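Local structure of mandelate racemase/muconate lactonizing enzyme-like protein (Roseovarius sp. TM1035, 3RCY) at residues A164-P172 with D185-I196; I226-P237 with A252-R262. The protein probably acts as a magnesium-dependent enzyme of the enolase superfamily, related to mandelate racemase and muconate lactonizing enzyme. All blocks are in the same frame, centred on the assembly; numbering follows the deposited sequence.

Contact 1: residues A164-P172 with D185-I196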
loop_
_atom_site.group_PDB
_atom_site.type_symbol
_atom_site.label_atom_id
_atom_site.label_comp_id
_atom_site.label_asym_id
_atom_site.label_seq_id
_atom_site.Cartn_x
_atom_site.Cartn_y
_atom_site.Cartn_z
ATOM N N ALA A 164 31.028 6.063 -22.312
ATOM C CA ALA A 164 30.512 6.530 -21.029
ATOM C C ALA A 164 31.682 6.851 -20.116
ATOM O O ALA A 164 32.717 6.168 -20.153
ATOM C CB ALA A 164 29.582 5.474 -20.387
ATOM N N VAL A 165 31.523 7.907 -19.320
ATOM C CA VAL A 165 32.565 8.362 -18.406
ATOM C C VAL A 165 31.968 8.696 -17.051
ATOM O O VAL A 165 30.847 9.205 -16.974
ATOM C CB VAL A 165 33.354 9.583 -18.958
ATOM C CG1 VAL A 165 34.101 9.214 -20.236
ATOM C CG2 VAL A 165 32.447 10.802 -19.198
ATOM N N LYS A 166 32.730 8.412 -15.991
ATOM C CA LYS A 166 32.263 8.598 -14.616
ATOM C C LYS A 166 33.125 9.596 -13.846
ATOM O O LYS A 166 34.333 9.710 -14.086
ATOM C CB LYS A 166 32.213 7.252 -13.879
ATOM C CG LYS A 166 31.480 7.315 -12.528
ATOM C CD LYS A 166 30.926 5.953 -12.127
ATOM C CE LYS A 166 31.907 5.178 -11.247
ATOM N NZ LYS A 166 31.304 3.870 -10.844
ATOM N N PHE A 167 32.478 10.322 -12.936
ATOM C CA PHE A 167 33.105 11.389 -12.155
ATOM C C PHE A 167 32.223 11.700 -10.947
ATOM O O PHE A 167 30.997 11.516 -11.002
ATOM C CB PHE A 167 33.298 12.650 -13.021
ATOM C CG PHE A 167 32.041 13.104 -13.727
ATOM C CD1 PHE A 167 31.641 12.508 -14.930
ATOM C CD2 PHE A 167 31.241 14.102 -13.174
ATOM C CE1 PHE A 167 30.459 12.906 -15.569
ATOM C CE2 PHE A 167 30.071 14.514 -13.799
ATOM C CZ PHE A 167 29.674 13.916 -15.002
ATOM N N ASP A 168 32.849 12.146 -9.860
ATOM C CA ASP A 168 32.137 12.583 -8.663
ATOM C C ASP A 168 32.718 13.900 -8.167
ATOM O O ASP A 168 33.756 13.913 -7.502
ATOM C CB ASP A 168 32.206 11.534 -7.540
ATOM C CG ASP A 168 31.443 11.963 -6.271
ATOM O OD1 ASP A 168 30.808 13.043 -6.253
ATOM O OD2 ASP A 168 31.469 11.203 -5.281
ATOM N N PRO A 169 32.048 15.010 -8.487
ATOM C CA PRO A 169 32.479 16.334 -8.068
ATOM C C PRO A 169 31.742 16.834 -6.819
ATOM O O PRO A 169 31.914 17.996 -6.431
ATOM C CB PRO A 169 32.082 17.194 -9.266
ATOM C CG PRO A 169 30.837 16.520 -9.803
ATOM C CD PRO A 169 30.879 15.072 -9.383
ATOM N N ALA A 170 30.953 15.957 -6.198
ATOM C CA ALA A 170 29.961 16.361 -5.201
ATOM C C ALA A 170 30.474 16.455 -3.760
ATOM O O ALA A 170 29.702 16.732 -2.849
ATOM C CB ALA A 170 28.731 15.441 -5.274
ATOM N N GLY A 171 31.767 16.222 -3.554
ATOM C CA GLY A 171 32.369 16.436 -2.242
ATOM C C GLY A 171 32.688 15.165 -1.475
ATOM O O GLY A 171 32.439 14.060 -1.957
ATOM N N PRO A 172 33.224 15.313 -0.254
ATOM C CA PRO A 172 33.756 14.155 0.450
ATOM C C PRO A 172 32.666 13.313 1.093
ATOM O O PRO A 172 31.634 13.842 1.517
ATOM C CB PRO A 172 34.644 14.780 1.527
ATOM C CG PRO A 172 33.986 16.103 1.834
ATOM C CD PRO A 172 33.249 16.534 0.577
ATOM N N ASP A 185 28.997 22.463 -3.666
ATOM C CA ASP A 185 28.938 21.076 -4.169
ATOM C C ASP A 185 27.923 20.948 -5.300
ATOM O O ASP A 185 28.161 20.265 -6.305
ATOM C CB ASP A 185 28.565 20.085 -3.050
ATOM C CG ASP A 185 29.600 20.031 -1.939
ATOM O OD1 ASP A 185 30.799 20.149 -2.242
ATOM O OD2 ASP A 185 29.216 19.852 -0.763
ATOM N N ILE A 186 26.770 21.583 -5.119
ATOM C CA ILE A 186 25.742 21.558 -6.140
ATOM C C ILE A 186 26.204 22.302 -7.389
ATOM O O ILE A 186 26.134 21.749 -8.486
ATOM C CB ILE A 186 24.369 22.063 -5.617
ATOM C CG1 ILE A 186 23.832 21.095 -4.547
ATOM C CG2 ILE A 186 23.365 22.195 -6.781
ATOM C CD1 ILE A 186 22.607 21.602 -3.768
ATOM N N SER A 187 26.709 23.525 -7.232
ATOM C CA SER A 187 27.138 24.313 -8.388
ATOM C C SER A 187 28.306 23.661 -9.121
ATOM O O SER A 187 28.375 23.702 -10.351
ATOM C CB SER A 187 27.499 25.736 -7.976
ATOM O OG SER A 187 26.397 26.365 -7.356
ATOM N N LEU A 188 29.230 23.057 -8.369
ATOM C CA LEU A 188 30.358 22.368 -9.005
ATOM C C LEU A 188 29.873 21.153 -9.803
ATOM O O LEU A 188 30.361 20.893 -10.901
ATOM C CB LEU A 188 31.427 21.940 -7.996
ATOM C CG LEU A 188 32.752 21.459 -8.622
ATOM C CD1 LEU A 188 33.451 22.581 -9.406
ATOM C CD2 LEU A 188 33.695 20.876 -7.570
ATOM N N SER A 189 28.909 20.423 -9.240
ATOM C CA SER A 189 28.334 19.263 -9.910
ATOM C C SER A 189 27.665 19.656 -11.226
ATOM O O SER A 189 27.788 18.943 -12.217
ATOM C CB SER A 189 27.330 18.542 -9.004
ATOM O OG SER A 189 27.987 17.981 -7.883
ATOM N N VAL A 190 26.956 20.785 -11.214
ATOM C CA VAL A 190 26.331 21.337 -12.416
ATOM C C VAL A 190 27.411 21.757 -13.433
ATOM O O VAL A 190 27.307 21.449 -14.622
ATOM C CB VAL A 190 25.382 22.526 -12.063
ATOM C CG1 VAL A 190 24.956 23.291 -13.307
ATOM C CG2 VAL A 190 24.145 22.026 -11.285
ATOM N N GLU A 191 28.443 22.449 -12.958
ATOM C CA GLU A 191 29.554 22.851 -13.823
ATOM C C GLU A 191 30.237 21.651 -14.502
ATOM O O GLU A 191 30.521 21.693 -15.703
ATOM C CB GLU A 191 30.581 23.688 -13.050
ATOM C CG GLU A 191 31.616 24.350 -13.964
ATOM C CD GLU A 191 32.814 24.928 -13.227
ATOM O OE1 GLU A 191 32.858 24.859 -11.977
ATOM O OE2 GLU A 191 33.723 25.453 -13.912
ATOM N N PHE A 192 30.507 20.596 -13.732
ATOM C CA PHE A 192 31.064 19.349 -14.277
ATOM C C PHE A 192 30.171 18.760 -15.380
ATOM O O PHE A 192 30.648 18.475 -16.476
ATOM C CB PHE A 192 31.257 18.301 -13.172
ATOM C CG PHE A 192 32.653 18.259 -12.580
ATOM C CD1 PHE A 192 33.159 19.337 -11.840
ATOM C CD2 PHE A 192 33.439 17.114 -12.716
ATOM C CE1 PHE A 192 34.435 19.282 -11.273
ATOM C CE2 PHE A 192 34.726 17.051 -12.155
ATOM C CZ PHE A 192 35.224 18.141 -11.432
ATOM N N CYS A 193 28.884 18.571 -15.081
ATOM C CA CYS A 193 27.959 17.998 -16.055
ATOM C C CYS A 193 27.880 18.850 -17.317
ATOM O O CYS A 193 27.934 18.318 -18.421
ATOM C CB CYS A 193 26.560 17.807 -15.457
ATOM S SG CYS A 193 26.449 16.472 -14.248
ATOM N N ARG A 194 27.764 20.166 -17.145
ATOM C CA ARG A 194 27.665 21.088 -18.281
ATOM C C ARG A 194 28.907 21.008 -19.182
ATOM O O ARG A 194 28.786 20.860 -20.405
ATOM C CB ARG A 194 27.430 22.535 -17.794
ATOM C CG ARG A 194 27.385 23.588 -18.916
ATOM C CD ARG A 194 27.046 25.003 -18.411
ATOM N NE ARG A 194 27.914 25.485 -17.329
ATOM C CZ ARG A 194 29.047 26.172 -17.504
ATOM N NH1 ARG A 194 29.481 26.465 -18.729
ATOM N NH2 ARG A 194 29.752 26.572 -16.448
ATOM N N LYS A 195 30.090 21.098 -18.572
ATOM C CA LYS A 195 31.348 21.105 -19.324
ATOM C C LYS A 195 31.695 19.742 -19.928
ATOM O O LYS A 195 32.214 19.668 -21.048
ATOM C CB LYS A 195 32.499 21.665 -18.477
ATOM C CG LYS A 195 32.325 23.161 -18.194
ATOM C CD LYS A 195 33.508 23.775 -17.479
ATOM C CE LYS A 195 33.269 25.268 -17.300
ATOM N NZ LYS A 195 34.366 25.921 -16.547
ATOM N N ILE A 196 31.402 18.671 -19.194
ATOM C CA ILE A 196 31.637 17.320 -19.711
ATOM C C ILE A 196 30.665 16.997 -20.854
ATOM O O ILE A 196 31.081 16.459 -21.881
ATOM C CB ILE A 196 31.639 16.240 -18.586
ATOM C CG1 ILE A 196 32.831 16.467 -17.643
ATOM C CG2 ILE A 196 31.714 14.819 -19.172
ATOM C CD1 ILE A 196 32.711 15.781 -16.271
HETATM O O HOH W 1 32.275 19.713 -4.342
HETATM O O HOH W 2 29.449 17.158 -0.077
#
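Strand 164-167, carrying Val-165 and Phe-167 toward Ile-196 and Phe-192, runs at 160°, nearly antiparallel, to helix 183-200, the segment axes 10.9 Å apart at closest approach. This is the first half of a beta-alpha-beta crossover in the barrel of an enolase-like C-terminal domain, where the helix covers the strand from outside and leads on to strand 205-208. Two CH-pi contacts carry the packing, one given by the helix and one by the loop. From the helix, Ile-196 sets its CD1 over the centre of the Phe-167 ring, 3.5 Å from the centroid; from the loop after the strand, Pro-169 lays CB squarely over one face of the Phe-192 ring. The first torsion of Phe-167 (chi1 52°) lodges CG between the backbone N and the carbonyl carbon, swinging the ring toward the helix, where Cys-193 SG lies at its edge, 4.1 Å from Phe-167 CE2. Beyond the rings the contact turns polar. Asp-168 OD1 takes the N-H of Ala-170 in an Asx turn, which bends the chain past the N-terminal part of the helix. There the carboxylate of Asp-185, whose OD2 also accepts a hydrogen bond from Ala-182 N, receives two bridging waters: one also donates to the carbonyl of Pro-169, the other to that of Ala-170. Ser-189 OG lies 3.7 Å from Ala-170 CB and donates to Asp-185 O, reaching it from the face opposite Ser-189 N.

Contact 2: residues I226-P237 with A252-R262. With MG (magnesium ion), chain I.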
loop_
_atom_site.group_PDB
_atom_site.type_symbol
_atom_site.label_atom_id
_atom_site.label_comp_id
_atom_site.label_asym_id
_atom_site.label_seq_id
_atom_site.Cartn_x
_atom_site.Cartn_y
_atom_site.Cartn_z
ATOM N N ILE A 226 21.199 18.364 -11.532
ATOM C CA ILE A 226 21.980 17.789 -12.629
ATOM C C ILE A 226 21.105 17.092 -13.686
ATOM O O ILE A 226 21.605 16.678 -14.729
ATOM C CB ILE A 226 23.107 16.838 -12.108
ATOM C CG1 ILE A 226 22.518 15.646 -11.340
ATOM C CG2 ILE A 226 24.110 17.616 -11.235
ATOM C CD1 ILE A 226 23.478 14.456 -11.168
ATOM N N GLU A 227 19.804 16.978 -13.412
ATOM C CA GLU A 227 18.830 16.443 -14.390
ATOM C C GLU A 227 18.944 16.982 -15.832
ATOM O O GLU A 227 18.854 16.195 -16.771
ATOM C CB GLU A 227 17.389 16.606 -13.890
ATOM C CG GLU A 227 16.981 15.524 -12.903
ATOM C CD GLU A 227 15.674 15.812 -12.192
ATOM O OE1 GLU A 227 14.903 16.700 -12.623
ATOM O OE2 GLU A 227 15.408 15.110 -11.200
ATOM N N PRO A 228 19.139 18.311 -16.012
ATOM C CA PRO A 228 19.169 18.845 -17.388
ATOM C C PRO A 228 20.282 18.294 -18.294
ATOM O O PRO A 228 20.216 18.479 -19.510
ATOM C CB PRO A 228 19.364 20.356 -17.177
ATOM C CG PRO A 228 18.849 20.609 -15.796
ATOM C CD PRO A 228 19.253 19.394 -15.017
ATOM N N TYR A 229 21.278 17.621 -17.719
ATOM C CA TYR A 229 22.419 17.138 -18.505
ATOM C C TYR A 229 22.261 15.683 -18.908
ATOM O O TYR A 229 23.170 15.085 -19.502
ATOM C CB TYR A 229 23.741 17.445 -17.777
ATOM C CG TYR A 229 23.778 18.916 -17.488
ATOM C CD1 TYR A 229 24.129 19.831 -18.488
ATOM C CD2 TYR A 229 23.347 19.409 -16.257
ATOM C CE1 TYR A 229 24.100 21.203 -18.241
ATOM C CE2 TYR A 229 23.322 20.767 -16.004
ATOM C CZ TYR A 229 23.698 21.655 -16.998
ATOM O OH TYR A 229 23.658 23.001 -16.734
ATOM N N SER A 230 21.083 15.139 -18.593
ATOM C CA SER A 230 20.712 13.768 -18.913
ATOM C C SER A 230 21.777 12.724 -18.501
ATOM O O SER A 230 22.184 11.888 -19.315
ATOM C CB SER A 230 20.350 13.647 -20.408
ATOM O OG SER A 230 19.846 12.347 -20.682
ATOM N N PRO A 231 22.235 12.769 -17.235
ATOM C CA PRO A 231 23.166 11.713 -16.813
ATOM C C PRO A 231 22.514 10.328 -16.902
ATOM O O PRO A 231 21.321 10.184 -16.617
ATOM C CB PRO A 231 23.468 12.070 -15.357
ATOM C CG PRO A 231 22.325 12.920 -14.915
ATOM C CD PRO A 231 21.870 13.669 -16.121
ATOM N N LEU A 232 23.283 9.331 -17.317
ATOM C CA LEU A 232 22.757 7.975 -17.485
ATOM C C LEU A 232 22.396 7.335 -16.140
ATOM O O LEU A 232 21.414 6.605 -16.045
ATOM C CB LEU A 232 23.735 7.101 -18.284
ATOM C CG LEU A 232 23.298 5.670 -18.647
ATOM C CD1 LEU A 232 23.983 5.208 -19.899
ATOM C CD2 LEU A 232 23.591 4.679 -17.506
ATOM N N TRP A 233 23.204 7.592 -15.113
ATOM C CA TRP A 233 22.865 7.142 -13.766
ATOM C C TRP A 233 23.370 8.080 -12.675
ATOM O O TRP A 233 24.239 8.915 -12.911
ATOM C CB TRP A 233 23.284 5.676 -13.491
ATOM C CG TRP A 233 24.760 5.394 -13.211
ATOM C CD1 TRP A 233 25.583 6.030 -12.310
ATOM C CD2 TRP A 233 25.551 4.347 -13.797
ATOM N NE1 TRP A 233 26.842 5.458 -12.328
ATOM C CE2 TRP A 233 26.845 4.423 -13.228
ATOM C CE3 TRP A 233 25.292 3.356 -14.755
ATOM C CZ2 TRP A 233 27.878 3.550 -13.593
ATOM C CZ3 TRP A 233 26.326 2.485 -15.118
ATOM C CH2 TRP A 233 27.598 2.591 -14.533
ATOM N N TYR A 234 22.787 7.900 -11.495
ATOM C CA TYR A 234 23.101 8.617 -10.279
ATOM C C TYR A 234 23.484 7.504 -9.314
ATOM O O TYR A 234 22.626 6.729 -8.869
ATOM C CB TYR A 234 21.840 9.360 -9.810
ATOM C CG TYR A 234 21.960 10.321 -8.645
ATOM C CD1 TYR A 234 23.208 10.760 -8.164
ATOM C CD2 TYR A 234 20.806 10.832 -8.044
ATOM C CE1 TYR A 234 23.287 11.658 -7.113
ATOM C CE2 TYR A 234 20.873 11.721 -6.989
ATOM C CZ TYR A 234 22.114 12.140 -6.531
ATOM O OH TYR A 234 22.168 13.039 -5.494
ATOM N N GLU A 235 24.777 7.405 -9.019
ATOM C CA GLU A 235 25.317 6.277 -8.267
ATOM C C GLU A 235 25.295 6.518 -6.761
ATOM O O GLU A 235 25.573 7.622 -6.305
ATOM C CB GLU A 235 26.749 5.999 -8.727
ATOM C CG GLU A 235 27.384 4.749 -8.135
ATOM C CD GLU A 235 28.581 4.271 -8.952
ATOM O OE1 GLU A 235 28.660 4.605 -10.154
ATOM O OE2 GLU A 235 29.428 3.547 -8.391
ATOM N N GLU A 236 24.954 5.493 -5.988
ATOM C CA GLU A 236 25.001 5.586 -4.515
ATOM C C GLU A 236 24.637 6.991 -3.991
ATOM O O GLU A 236 25.465 7.664 -3.382
ATOM C CB GLU A 236 26.393 5.198 -4.006
ATOM C CG GLU A 236 26.750 3.722 -4.183
ATOM C CD GLU A 236 27.760 3.265 -3.143
ATOM O OE1 GLU A 236 28.878 3.833 -3.111
ATOM O OE2 GLU A 236 27.427 2.353 -2.344
ATOM N N PRO A 237 23.402 7.451 -4.238
ATOM C CA PRO A 237 23.096 8.828 -3.802
ATOM C C PRO A 237 23.080 9.002 -2.273
ATOM O O PRO A 237 23.255 10.122 -1.770
ATOM C CB PRO A 237 21.700 9.078 -4.384
ATOM C CG PRO A 237 21.127 7.698 -4.623
ATOM C CD PRO A 237 22.293 6.844 -4.997
ATOM N N ALA A 252 12.042 10.483 -6.539
ATOM C CA ALA A 252 12.042 11.949 -6.546
ATOM C C ALA A 252 13.025 12.599 -7.526
ATOM O O ALA A 252 12.990 13.812 -7.714
ATOM C CB ALA A 252 12.278 12.486 -5.126
ATOM N N VAL A 253 13.898 11.808 -8.142
ATOM C CA VAL A 253 14.813 12.341 -9.162
ATOM C C VAL A 253 14.563 11.639 -10.508
ATOM O O VAL A 253 14.178 10.473 -10.536
ATOM C CB VAL A 253 16.311 12.249 -8.728
ATOM C CG1 VAL A 253 16.545 12.972 -7.384
ATOM C CG2 VAL A 253 16.772 10.797 -8.648
ATOM N N ARG A 254 14.767 12.352 -11.614
ATOM C CA ARG A 254 14.419 11.814 -12.943
ATOM C C ARG A 254 15.562 11.004 -13.583
ATOM O O ARG A 254 15.468 10.568 -14.743
ATOM C CB ARG A 254 13.938 12.937 -13.878
ATOM C CG ARG A 254 12.860 13.849 -13.274
ATOM C CD ARG A 254 12.050 14.549 -14.362
ATOM N NE ARG A 254 11.105 13.610 -14.970
ATOM C CZ ARG A 254 10.321 13.875 -16.009
ATOM N NH1 ARG A 254 10.352 15.069 -16.592
ATOM N NH2 ARG A 254 9.495 12.934 -16.464
ATOM N N ILE A 255 16.614 10.775 -12.802
ATOM C CA ILE A 255 17.805 10.036 -13.215
ATOM C C ILE A 255 17.760 8.619 -12.625
ATOM O O ILE A 255 17.403 8.455 -11.461
ATOM C CB ILE A 255 19.086 10.725 -12.661
ATOM C CG1 ILE A 255 19.041 12.242 -12.883
ATOM C CG2 ILE A 255 20.368 10.113 -13.255
ATOM C CD1 ILE A 255 20.005 13.025 -11.956
ATOM N N PRO A 256 18.106 7.592 -13.429
ATOM C CA PRO A 256 18.191 6.228 -12.898
ATOM C C PRO A 256 19.216 6.118 -11.783
ATOM O O PRO A 256 20.324 6.668 -11.885
ATOM C CB PRO A 256 18.632 5.399 -14.111
ATOM C CG PRO A 256 18.120 6.178 -15.286
ATOM C CD PRO A 256 18.318 7.619 -14.887
ATOM N N VAL A 257 18.842 5.424 -10.717
ATOM C CA VAL A 257 19.738 5.241 -9.579
ATOM C C VAL A 257 20.499 3.928 -9.748
ATOM O O VAL A 257 19.915 2.909 -10.133
ATOM C CB VAL A 257 18.972 5.300 -8.234
ATOM C CG1 VAL A 257 19.874 4.887 -7.050
ATOM C CG2 VAL A 257 18.399 6.714 -8.018
ATOM N N ALA A 258 21.806 3.986 -9.512
ATOM C CA ALA A 258 22.679 2.826 -9.585
ATOM C C ALA A 258 23.293 2.613 -8.218
ATOM O O ALA A 258 23.666 3.572 -7.540
ATOM C CB ALA A 258 23.783 3.036 -10.632
ATOM N N THR A 259 23.401 1.358 -7.806
ATOM C CA THR A 259 24.050 1.055 -6.542
ATOM C C THR A 259 24.497 -0.402 -6.494
ATOM O O THR A 259 24.083 -1.213 -7.329
ATOM C CB THR A 259 23.119 1.371 -5.331
ATOM O OG1 THR A 259 23.921 1.614 -4.172
ATOM C CG2 THR A 259 22.126 0.219 -5.059
ATOM N N GLY A 260 25.350 -0.722 -5.524
ATOM C CA GLY A 260 25.613 -2.117 -5.196
ATOM C C GLY A 260 27.006 -2.448 -4.700
ATOM O O GLY A 260 27.228 -3.536 -4.155
ATOM N N GLU A 261 27.955 -1.531 -4.880
ATOM C CA GLU A 261 29.353 -1.867 -4.599
ATOM C C GLU A 261 29.633 -2.189 -3.131
ATOM O O GLU A 261 30.610 -2.865 -2.827
ATOM C CB GLU A 261 30.298 -0.776 -5.088
ATOM C CG GLU A 261 30.351 0.457 -4.197
ATOM C CD GLU A 261 31.120 1.576 -4.860
ATOM O OE1 GLU A 261 30.630 2.091 -5.895
ATOM O OE2 GLU A 261 32.219 1.925 -4.366
ATOM N N ARG A 262 28.773 -1.715 -2.234
ATOM C CA ARG A 262 28.954 -1.948 -0.800
ATOM C C ARG A 262 27.936 -2.940 -0.244
ATOM O O ARG A 262 27.823 -3.125 0.974
ATOM C CB ARG A 262 28.918 -0.619 -0.049
ATOM C CG ARG A 262 30.159 0.228 -0.345
ATOM C CD ARG A 262 30.204 1.467 0.495
ATOM N NE ARG A 262 29.469 2.566 -0.115
ATOM C CZ ARG A 262 29.235 3.729 0.484
ATOM N NH1 ARG A 262 29.663 3.946 1.726
ATOM N NH2 ARG A 262 28.588 4.686 -0.166
HETATM MG MG MG I . 31.121 3.889 -7.013
HETATM O O HOH W 3 26.261 -0.027 -2.582
HETATM O O HOH W 4 30.058 5.002 -5.275
HETATM O O HOH W 5 32.723 4.145 -5.383
HETATM O O HOH W 6 31.364 5.950 -7.832
HETATM O O HOH W 7 32.809 3.145 -8.460
#
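Glu-235 and Glu-261 approach the magnesium ion at about a right angle to each other, their carboxylate planes turned 63° apart. Each gives the metal one oxygen at 2.2 Å, Glu-235 through OE2 and Glu-261 through OE1, and four waters complete six ligands. The shared cation probably offsets the repulsion between Glu-235 OE2 and Glu-261 OE1, 3.1 Å apart. The other oxygen of Glu-235, OE1, is held by Lys-166 and Gln-282, so the carboxylate is fixed at both ends. Glu-236 stands in the second shell: its OE1 accepts from a metal-bound water at 2.7 Å, while Arg-262 NE donates to its OE2 at 3.0 Å on the syn side. The two side chains cross obliquely, with the carboxylate and guanidinium planes 73° apart, and Phe-83 of a neighbouring subunit makes a cation-pi contact with Arg-262. Behind this site, strands 233-235 and 257-259 are parallel neighbours in the beta/alpha barrel of the enolase superfamily, joined through helix 243-252. Tyr-234 N to Pro-256 O, Ala-258 N to Tyr-234 O and Glu-236 N to Ala-258 O bind their backbones. On the face that bears Glu-235, Ala-258 CB rests over the five-membered ring of Trp-233, 3.8 Å from its centroid. At the far end Ile-255 is wedged among Ile-226, Pro-231 and Tyr-234, its CD1 3.7 Å from Ile-226 CG1. Beside it Glu-227, extended beyond CG, crosses Arg-254 at about a right angle and takes the backbone N-H of Arg-254 on OE2 from above the carboxylate plane (2.9 Å). Replacing Glu-227 by alanine is likely to leave that N-H without its acceptor and Arg-254 of a neighbouring subunit, salt-bridged to the same OE2, without its charged mate.

Both contacts are buried and belong to two beta-alpha-beta units of one barrel, with another unit between them, yet they work at different layers of it. Contact 1 joins a strand to the helix outside it, and its chemistry is mainly aromatic and aliphatic, with water-bridged polar groups only toward one end. Contact 2 joins strand to strand, so backbone bonds dominate its middle, while carboxylates gather round the metal at one end and subunit-bridging charges lie at the other. The two meet twice: Lys-166, on strand 164-167, forms a salt bridge with the metal ligand Glu-235 (NZ to OE1, 2.8 Å), and the side chain of Tyr-229 packs against Val-190, Cys-193 and Arg-194 of helix 183-200.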